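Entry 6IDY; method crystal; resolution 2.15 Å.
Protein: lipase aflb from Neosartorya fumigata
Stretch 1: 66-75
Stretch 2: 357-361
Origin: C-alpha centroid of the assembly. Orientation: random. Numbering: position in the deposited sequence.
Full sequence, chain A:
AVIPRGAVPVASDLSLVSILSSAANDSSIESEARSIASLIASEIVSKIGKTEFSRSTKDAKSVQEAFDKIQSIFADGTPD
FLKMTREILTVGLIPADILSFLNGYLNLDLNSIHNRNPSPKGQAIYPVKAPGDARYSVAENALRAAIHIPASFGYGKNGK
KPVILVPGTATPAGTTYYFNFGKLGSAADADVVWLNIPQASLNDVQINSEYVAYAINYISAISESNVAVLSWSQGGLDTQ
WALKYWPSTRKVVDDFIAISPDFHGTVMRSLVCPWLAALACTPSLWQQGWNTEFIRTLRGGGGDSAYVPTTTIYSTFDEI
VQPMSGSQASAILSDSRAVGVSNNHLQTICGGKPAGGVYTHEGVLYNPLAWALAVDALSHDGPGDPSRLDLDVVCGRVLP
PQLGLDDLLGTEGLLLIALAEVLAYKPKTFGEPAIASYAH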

# COMPACT_ATOMS: atom_id res chain seq x y z
N ALA A 66 -0.56 -3.70 -22.46
CA ALA A 66 -0.41 -2.90 -21.25
C ALA A 66 1.02 -3.02 -20.72
O ALA A 66 1.62 -2.00 -20.39
CB ALA A 66 -1.40 -3.36 -20.19
N PHE A 67 1.58 -4.26 -20.68
CA PHE A 67 2.95 -4.52 -20.25
C PHE A 67 3.97 -3.94 -21.21
O PHE A 67 5.00 -3.45 -20.75
CB PHE A 67 3.20 -6.02 -20.01
CG PHE A 67 2.73 -6.51 -18.66
CD1 PHE A 67 3.34 -6.08 -17.49
CD2 PHE A 67 1.69 -7.43 -18.57
CE1 PHE A 67 2.91 -6.55 -16.24
CE2 PHE A 67 1.26 -7.90 -17.33
CZ PHE A 67 1.87 -7.45 -16.17
N ASP A 68 3.66 -3.95 -22.53
CA ASP A 68 4.52 -3.35 -23.56
C ASP A 68 4.66 -1.85 -23.31
O ASP A 68 5.76 -1.31 -23.43
CB ASP A 68 3.98 -3.63 -24.98
CG ASP A 68 4.12 -5.06 -25.48
OD1 ASP A 68 4.83 -5.86 -24.83
OD2 ASP A 68 3.51 -5.39 -26.51
N LYS A 69 3.56 -1.18 -22.91
CA LYS A 69 3.55 0.24 -22.57
C LYS A 69 4.39 0.49 -21.31
O LYS A 69 5.16 1.45 -21.29
CB LYS A 69 2.12 0.75 -22.34
CG LYS A 69 1.30 0.84 -23.61
CD LYS A 69 -0.12 1.27 -23.30
CE LYS A 69 -0.98 1.28 -24.53
NZ LYS A 69 -0.58 2.37 -25.46
N ILE A 70 4.26 -0.37 -20.28
CA ILE A 70 5.04 -0.26 -19.03
C ILE A 70 6.55 -0.43 -19.35
O ILE A 70 7.35 0.39 -18.91
CB ILE A 70 4.54 -1.23 -17.92
CG1 ILE A 70 3.08 -0.87 -17.50
CG2 ILE A 70 5.49 -1.22 -16.69
CD1 ILE A 70 2.36 -1.92 -16.62
N GLN A 71 6.90 -1.45 -20.16
CA GLN A 71 8.28 -1.73 -20.59
C GLN A 71 8.89 -0.59 -21.43
O GLN A 71 10.10 -0.36 -21.38
CB GLN A 71 8.38 -3.09 -21.29
CG GLN A 71 8.16 -4.23 -20.29
CD GLN A 71 8.57 -5.58 -20.79
OE1 GLN A 71 9.69 -6.04 -20.55
NE2 GLN A 71 7.65 -6.26 -21.48
N SER A 72 8.03 0.18 -22.13
CA SER A 72 8.41 1.36 -22.91
C SER A 72 8.85 2.48 -21.95
O SER A 72 9.79 3.22 -22.26
CB SER A 72 7.25 1.83 -23.77
OG SER A 72 7.57 3.03 -24.45
N ILE A 73 8.18 2.59 -20.78
CA ILE A 73 8.50 3.58 -19.74
C ILE A 73 9.86 3.22 -19.12
O ILE A 73 10.66 4.11 -18.81
CB ILE A 73 7.37 3.68 -18.66
CG1 ILE A 73 6.02 4.12 -19.30
CG2 ILE A 73 7.76 4.61 -17.50
CD1 ILE A 73 4.77 3.94 -18.39
N PHE A 74 10.13 1.91 -18.97
CA PHE A 74 11.35 1.35 -18.37
C PHE A 74 12.51 1.20 -19.35
O PHE A 74 13.57 0.70 -18.95
CB PHE A 74 11.03 -0.00 -17.70
CG PHE A 74 10.46 0.09 -16.30
CD1 PHE A 74 9.16 0.55 -16.09
CD2 PHE A 74 11.20 -0.31 -15.20
CE1 PHE A 74 8.63 0.64 -14.80
CE2 PHE A 74 10.67 -0.24 -13.91
CZ PHE A 74 9.39 0.24 -13.72
N ALA A 75 12.34 1.64 -20.63
CA ALA A 75 13.35 1.53 -21.69
C ALA A 75 14.69 2.21 -21.37
O ALA A 75 15.73 1.69 -21.77
CB ALA A 75 12.80 2.06 -23.01
N GLY A 357 8.85 -10.50 -14.34
CA GLY A 357 9.05 -9.38 -15.25
C GLY A 357 8.99 -8.01 -14.60
O GLY A 357 9.25 -7.87 -13.40
N VAL A 358 8.65 -6.99 -15.41
CA VAL A 358 8.60 -5.59 -14.97
C VAL A 358 7.33 -5.32 -14.15
O VAL A 358 6.28 -4.98 -14.70
CB VAL A 358 8.81 -4.59 -16.15
CG1 VAL A 358 8.81 -3.14 -15.67
CG2 VAL A 358 10.11 -4.89 -16.90
N TYR A 359 7.44 -5.49 -12.83
CA TYR A 359 6.37 -5.21 -11.89
C TYR A 359 6.79 -4.07 -11.02
O TYR A 359 7.75 -4.16 -10.26
CB TYR A 359 5.96 -6.45 -11.06
CG TYR A 359 5.27 -7.48 -11.92
CD1 TYR A 359 6.00 -8.43 -12.63
CD2 TYR A 359 3.88 -7.47 -12.07
CE1 TYR A 359 5.37 -9.35 -13.46
CE2 TYR A 359 3.24 -8.39 -12.89
CZ TYR A 359 3.99 -9.34 -13.57
OH TYR A 359 3.39 -10.26 -14.39
N THR A 360 6.08 -2.96 -11.16
CA THR A 360 6.33 -1.71 -10.45
C THR A 360 5.97 -1.86 -8.95
O THR A 360 5.52 -2.93 -8.52
CB THR A 360 5.49 -0.61 -11.10
OG1 THR A 360 4.13 -1.04 -11.09
CG2 THR A 360 5.93 -0.29 -12.53
N HIS A 361 6.17 -0.79 -8.18
CA HIS A 361 5.84 -0.72 -6.75
C HIS A 361 4.36 -1.09 -6.58
O HIS A 361 4.03 -1.95 -5.77
CB HIS A 361 6.11 0.71 -6.26
CG HIS A 361 5.88 0.94 -4.81
ND1 HIS A 361 6.71 0.38 -3.85
CD2 HIS A 361 4.96 1.71 -4.19
CE1 HIS A 361 6.25 0.82 -2.68
NE2 HIS A 361 5.21 1.63 -2.85

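A valine methyl sits almost exactly over the middle of a phenylalanine ring. Val358 CG1 lies 3.5 Å from the centroid of the Phe74 ring and only 6° off the ring normal. This is a CH-pi contact, in which a weakly polarised C-H group meets the pi electrons of the ring face. The nearest ring atom, Phe74 CG, is 3.7 Å from Val358 CG1.

The same methyl also touches Ile70. Ile70 CG2 is 4.0 Å from Val358 CG1, so one valine branch touches both Ile70 and Phe74. The other branch meets a polar group: Gln71 OE1 is 3.8 Å from Val358 CG2. The CA-to-CB bond of Gln71 points sideways, and the end of its side chain comes nearer. Val358 has the largest area covered across the contact, 103 Å² of its surface.

Phe67, Ile70 and Phe74 all direct their CA-to-CB bonds toward the second stretch. Their spacing of three and four residues matches the helical turn and brings them to the same side. Backbone bonds support this arrangement, with Gln71 N to Phe67 O at 2.8 Å and Phe74 N to Ile70 O at 3.2 Å.

A second aromatic contact forms at Phe67. Its edge points toward the face of Tyr359 in an offset edge-to-face pair. The Phe67 and Tyr359 ring centroids are 5.4 Å apart and their planes meet at 68°. Phe67 CZ is 3.7 Å from Tyr359 CE2. The Tyr359 hydroxyl is hydrogen-bonded elsewhere in the structure. Val358 O lies near the plane of the Phe67 ring, at its edge, 4.0 Å from Phe67 CE1.

Thr360 contributes its methyl. Thr360 CG2 is 3.6 Å from Phe74 CE1 and 4.3 Å from Ile70 CG2. No hydrogen bond joins the two stretches, so packing dominates this contact.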